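Local coordinates for tail spike protein (Acinetobacter phage vB_AbaP_AS12, PDB 6EU4) that probably recognises and degrades the capsular polysaccharide of Acinetobacter baumannii as the trimeric tailspike with which the phage attaches to its host, at residues Gly232-Glu244 / Phe257-Gln271. Sequence-based numbering, arbitrary orientation.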
loop_
_atom_site.group_PDB
_atom_site.type_symbol
_atom_site.label_atom_id
_atom_site.label_comp_id
_atom_site.label_asym_id
_atom_site.label_seq_id
_atom_site.Cartn_x
_atom_site.Cartn_y
_atom_site.Cartn_z
ATOM N N GLY A 232 7.237 20.837 15.815
ATOM C CA GLY A 232 7.418 21.174 14.416
ATOM C C GLY A 232 6.163 21.670 13.728
ATOM O O GLY A 232 6.048 22.853 13.392
ATOM N N ILE A 233 5.242 20.740 13.485
ATOM C CA ILE A 233 3.959 21.002 12.840
ATOM C C ILE A 233 2.867 20.520 13.794
ATOM O O ILE A 233 2.917 19.385 14.287
ATOM C CB ILE A 233 3.871 20.311 11.468
ATOM C CG1 ILE A 233 4.932 20.901 10.518
ATOM C CG2 ILE A 233 2.459 20.466 10.875
ATOM C CD1 ILE A 233 5.096 20.142 9.250
ATOM N N LYS A 234 1.898 21.388 14.075
ATOM C CA LYS A 234 0.919 21.144 15.127
ATOM C C LYS A 234 -0.479 21.532 14.658
ATOM O O LYS A 234 -0.707 22.685 14.289
ATOM C CB LYS A 234 1.307 21.938 16.362
ATOM C CG LYS A 234 0.477 21.648 17.571
ATOM C CD LYS A 234 1.067 22.354 18.781
ATOM C CE LYS A 234 0.477 21.832 20.065
ATOM N NZ LYS A 234 1.112 22.505 21.262
ATOM N N SER A 235 -1.416 20.585 14.722
ATOM C CA SER A 235 -2.758 20.770 14.193
ATOM C C SER A 235 -3.758 20.078 15.114
ATOM O O SER A 235 -3.407 19.169 15.875
ATOM C CB SER A 235 -2.837 20.220 12.759
ATOM O OG SER A 235 -4.115 20.389 12.168
ATOM N N VAL A 236 -5.015 20.515 15.020
ATOM C CA VAL A 236 -6.132 19.967 15.795
ATOM C C VAL A 236 -7.098 19.180 14.914
ATOM O O VAL A 236 -7.548 18.086 15.278
ATOM C CB VAL A 236 -6.887 21.096 16.532
ATOM C CG1 VAL A 236 -8.126 20.563 17.207
ATOM C CG2 VAL A 236 -5.995 21.807 17.552
ATOM N N ASP A 237 -7.486 19.761 13.779
ATOM C CA ASP A 237 -8.508 19.207 12.894
ATOM C C ASP A 237 -8.035 19.547 11.486
ATOM O O ASP A 237 -8.114 20.707 11.065
ATOM C CB ASP A 237 -9.886 19.798 13.196
ATOM C CG ASP A 237 -11.012 19.200 12.340
ATOM O OD1 ASP A 237 -10.777 18.728 11.213
ATOM O OD2 ASP A 237 -12.175 19.250 12.803
ATOM N N ALA A 238 -7.510 18.540 10.795
ATOM C CA ALA A 238 -7.025 18.637 9.429
ATOM C C ALA A 238 -7.756 17.597 8.599
ATOM O O ALA A 238 -7.881 16.438 9.017
ATOM C CB ALA A 238 -5.505 18.402 9.373
ATOM N N TRP A 239 -8.246 17.998 7.436
ATOM C CA TRP A 239 -8.860 17.018 6.552
ATOM C C TRP A 239 -8.553 17.325 5.096
ATOM O O TRP A 239 -8.427 18.486 4.691
ATOM C CB TRP A 239 -10.362 16.922 6.803
ATOM C CG TRP A 239 -11.165 18.193 6.698
ATOM C CD1 TRP A 239 -11.283 19.192 7.645
ATOM C CD2 TRP A 239 -11.983 18.583 5.603
ATOM N NE1 TRP A 239 -12.135 20.164 7.194
ATOM C CE2 TRP A 239 -12.576 19.818 5.941
ATOM C CE3 TRP A 239 -12.281 18.001 4.361
ATOM C CZ2 TRP A 239 -13.434 20.490 5.079
ATOM C CZ3 TRP A 239 -13.146 18.665 3.514
ATOM C CH2 TRP A 239 -13.713 19.897 3.884
HETATM N N MSE A 240 -8.391 16.261 4.318
HETATM C CA MSE A 240 -8.089 16.404 2.901
HETATM C C MSE A 240 -6.869 17.302 2.678
HETATM O O MSE A 240 -6.938 18.310 1.960
HETATM C CB MSE A 240 -9.303 16.943 2.134
HETATM C CG MSE A 240 -10.368 15.912 1.918
HETATM SE SE MSE A 240 -9.784 14.657 0.502
HETATM C CE MSE A 240 -11.151 13.302 0.778
ATOM N N CYS A 241 -5.738 16.911 3.276
ATOM C CA CYS A 241 -4.472 17.596 3.047
ATOM C C CYS A 241 -3.414 16.579 2.664
ATOM O O CYS A 241 -3.402 15.455 3.185
ATOM C CB CYS A 241 -3.991 18.373 4.272
ATOM S SG CYS A 241 -5.067 19.719 4.812
ATOM N N THR A 242 -2.540 16.970 1.738
ATOM C CA THR A 242 -1.375 16.168 1.406
ATOM C C THR A 242 -0.109 16.912 1.791
ATOM O O THR A 242 -0.042 18.148 1.746
ATOM C CB THR A 242 -1.322 15.800 -0.080
ATOM O OG1 THR A 242 -1.138 16.982 -0.859
ATOM C CG2 THR A 242 -2.603 15.098 -0.515
ATOM N N TRP A 243 0.886 16.122 2.189
ATOM C CA TRP A 243 2.167 16.595 2.692
ATOM C C TRP A 243 3.234 15.800 1.958
ATOM O O TRP A 243 3.279 14.574 2.086
ATOM C CB TRP A 243 2.296 16.369 4.206
ATOM C CG TRP A 243 1.129 16.897 5.037
ATOM C CD1 TRP A 243 -0.090 16.299 5.195
ATOM C CD2 TRP A 243 1.081 18.108 5.807
ATOM N NE1 TRP A 243 -0.895 17.064 6.005
ATOM C CE2 TRP A 243 -0.206 18.180 6.392
ATOM C CE3 TRP A 243 1.989 19.134 6.059
ATOM C CZ2 TRP A 243 -0.597 19.241 7.201
ATOM C CZ3 TRP A 243 1.597 20.183 6.876
ATOM C CH2 TRP A 243 0.316 20.223 7.436
ATOM N N GLU A 244 4.053 16.478 1.150
ATOM C CA GLU A 244 5.087 15.821 0.353
ATOM C C GLU A 244 6.419 16.473 0.670
ATOM O O GLU A 244 6.546 17.697 0.561
ATOM C CB GLU A 244 4.797 15.933 -1.149
ATOM C CG GLU A 244 5.844 15.203 -2.003
ATOM C CD GLU A 244 5.596 15.273 -3.513
ATOM O OE1 GLU A 244 4.660 15.966 -3.964
ATOM O OE2 GLU A 244 6.340 14.598 -4.259
ATOM N N PHE A 257 -0.910 15.883 15.323
ATOM C CA PHE A 257 -2.228 16.004 14.713
ATOM C C PHE A 257 -3.277 15.562 15.728
ATOM O O PHE A 257 -3.058 14.631 16.509
ATOM C CB PHE A 257 -2.321 15.180 13.427
ATOM C CG PHE A 257 -1.584 15.790 12.266
ATOM C CD1 PHE A 257 -0.236 15.557 12.092
ATOM C CD2 PHE A 257 -2.254 16.588 11.348
ATOM C CE1 PHE A 257 0.458 16.135 11.034
ATOM C CE2 PHE A 257 -1.580 17.151 10.275
ATOM C CZ PHE A 257 -0.214 16.930 10.122
ATOM N N GLY A 258 -4.402 16.259 15.740
ATOM C CA GLY A 258 -5.417 16.001 16.750
ATOM C C GLY A 258 -5.037 16.535 18.116
ATOM O O GLY A 258 -5.508 16.012 19.135
ATOM N N HIS A 259 -4.202 17.576 18.158
ATOM C CA HIS A 259 -3.852 18.271 19.395
ATOM C C HIS A 259 -5.098 18.503 20.239
ATOM O O HIS A 259 -6.085 19.071 19.762
ATOM C CB HIS A 259 -3.169 19.605 19.031
ATOM C CG HIS A 259 -3.014 20.579 20.161
ATOM N ND1 HIS A 259 -2.340 20.283 21.326
ATOM C CD2 HIS A 259 -3.361 21.884 20.249
ATOM C CE1 HIS A 259 -2.310 21.359 22.099
ATOM N NE2 HIS A 259 -2.931 22.344 21.473
ATOM N N THR A 260 -5.044 18.056 21.496
ATOM C CA THR A 260 -6.202 18.095 22.395
ATOM C C THR A 260 -6.283 19.371 23.228
ATOM O O THR A 260 -7.223 19.522 24.026
ATOM C CB THR A 260 -6.150 16.929 23.374
ATOM O OG1 THR A 260 -4.912 17.012 24.100
ATOM C CG2 THR A 260 -6.251 15.586 22.653
ATOM N N GLY A 261 -5.316 20.264 23.099
ATOM C CA GLY A 261 -5.204 21.400 23.985
ATOM C C GLY A 261 -5.997 22.651 23.640
ATOM O O GLY A 261 -5.665 23.730 24.153
ATOM N N THR A 262 -7.045 22.542 22.816
ATOM C CA THR A 262 -7.948 23.660 22.533
ATOM C C THR A 262 -9.387 23.226 22.811
ATOM O O THR A 262 -9.674 22.057 23.106
ATOM C CB THR A 262 -7.831 24.171 21.079
ATOM O OG1 THR A 262 -8.592 23.325 20.189
ATOM C CG2 THR A 262 -6.376 24.236 20.625
ATOM N N ALA A 263 -10.315 24.181 22.685
ATOM C CA ALA A 263 -11.730 23.880 22.862
ATOM C C ALA A 263 -12.307 23.057 21.716
ATOM O O ALA A 263 -13.408 22.511 21.848
ATOM C CB ALA A 263 -12.527 25.183 22.986
ATOM N N TRP A 264 -11.609 22.975 20.593
ATOM C CA TRP A 264 -12.118 22.257 19.427
ATOM C C TRP A 264 -11.909 20.760 19.601
ATOM O O TRP A 264 -10.824 20.319 19.985
ATOM C CB TRP A 264 -11.385 22.742 18.187
ATOM C CG TRP A 264 -11.946 22.364 16.876
ATOM C CD1 TRP A 264 -11.776 21.175 16.209
ATOM C CD2 TRP A 264 -12.730 23.198 16.019
ATOM N NE1 TRP A 264 -12.413 21.227 14.998
ATOM C CE2 TRP A 264 -13.008 22.454 14.855
ATOM C CE3 TRP A 264 -13.222 24.504 16.123
ATOM C CZ2 TRP A 264 -13.761 22.967 13.807
ATOM C CZ3 TRP A 264 -13.972 25.014 15.084
ATOM C CH2 TRP A 264 -14.235 24.245 13.936
ATOM N N THR A 265 -12.938 19.982 19.305
ATOM C CA THR A 265 -12.813 18.530 19.396
ATOM C C THR A 265 -11.900 17.974 18.304
ATOM O O THR A 265 -12.214 18.128 17.111
ATOM C CB THR A 265 -14.193 17.901 19.293
ATOM O OG1 THR A 265 -14.973 18.317 20.432
ATOM C CG2 THR A 265 -14.099 16.392 19.247
ATOM N N PRO A 266 -10.811 17.280 18.651
ATOM C CA PRO A 266 -9.935 16.710 17.618
ATOM C C PRO A 266 -10.659 15.753 16.692
ATOM O O PRO A 266 -11.426 14.886 17.117
ATOM C CB PRO A 266 -8.860 15.975 18.425
ATOM C CG PRO A 266 -8.805 16.705 19.702
ATOM C CD PRO A 266 -10.226 17.114 19.993
ATOM N N ASN A 267 -10.374 15.906 15.405
ATOM C CA ASN A 267 -10.864 15.004 14.373
ATOM C C ASN A 267 -10.077 15.287 13.110
ATOM O O ASN A 267 -9.803 16.446 12.813
ATOM C CB ASN A 267 -12.361 15.205 14.107
ATOM C CG ASN A 267 -12.930 14.143 13.192
ATOM O OD1 ASN A 267 -13.357 14.422 12.067
ATOM N ND2 ASN A 267 -12.910 12.912 13.656
ATOM N N ASN A 268 -9.734 14.235 12.359
ATOM C CA ASN A 268 -8.941 14.403 11.149
ATOM C C ASN A 268 -9.363 13.357 10.129
ATOM O O ASN A 268 -9.785 12.258 10.495
ATOM C CB ASN A 268 -7.443 14.227 11.378
ATOM C CG ASN A 268 -6.889 15.132 12.451
ATOM O OD1 ASN A 268 -6.526 16.272 12.183
ATOM N ND2 ASN A 268 -6.829 14.627 13.676
ATOM N N THR A 269 -9.253 13.699 8.846
ATOM C CA THR A 269 -9.402 12.678 7.822
ATOM C C THR A 269 -8.378 12.891 6.720
ATOM O O THR A 269 -7.860 13.986 6.513
ATOM C CB THR A 269 -10.787 12.637 7.145
ATOM O OG1 THR A 269 -10.889 13.753 6.261
ATOM C CG2 THR A 269 -11.931 12.635 8.155
ATOM N N THR A 270 -8.120 11.806 6.005
ATOM C CA THR A 270 -7.492 11.826 4.679
ATOM C C THR A 270 -6.276 12.765 4.633
ATOM O O THR A 270 -6.159 13.662 3.785
ATOM C CB THR A 270 -8.529 12.159 3.589
ATOM O OG1 THR A 270 -9.232 13.379 3.875
ATOM C CG2 THR A 270 -9.524 11.015 3.444
ATOM N N GLN A 271 -5.317 12.493 5.527
ATOM C CA GLN A 271 -3.986 13.102 5.475
ATOM C C GLN A 271 -3.021 12.113 4.834
ATOM O O GLN A 271 -2.931 10.961 5.270
ATOM C CB GLN A 271 -3.470 13.481 6.869
ATOM C CG GLN A 271 -4.379 14.424 7.636
ATOM C CD GLN A 271 -4.477 15.794 6.991
ATOM O OE1 GLN A 271 -3.507 16.558 6.959
ATOM N NE2 GLN A 271 -5.657 16.120 6.478
HETATM O O HOH W 1 -12.449 16.267 10.141
#
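Gln271 meets Trp243 through a nearly straight hydrogen bond: Trp243 NE1 gives its hydrogen to Gln271 OE1 at 2.8 Å, with the oxygen in the indole plane. The side chain of Gln271 folds back at chi2 (-66°), which also lets NE2 donate to its own strand at Thr269 O, 3.1 Å away. That carbonyl takes Met240 N (a selenomethionine) from the opposite face of its plane, so two donors hold it. Beside this polar cluster, the edge of Phe257 meets the face of the six-membered ring of Trp243 in an offset edge-to-face pair, CZ lying toward the rim, planes 83° apart. The two segments belong to successive coils of a right-handed parallel beta-helix, the usual tailspike fold, and the rings and the glutamine amide lie in its interior. Parallel bridges pair Trp239 with Thr269 and Cys241 with Gln271, across the corner at Met240. At the other end 257-271 bulges out as a loop: Trp264 NE1 donates a hydrogen bond to Asp237 OD2 at 3.0 Å, an oxygen also bound by Tyr187, while Lys234 CE makes a CH-pi contact over the centre of the His259 ring. Tyr221 and Phe273 stack on Trp243 inside the helix; outside, Trp239 meets Trp277 of a second subunit.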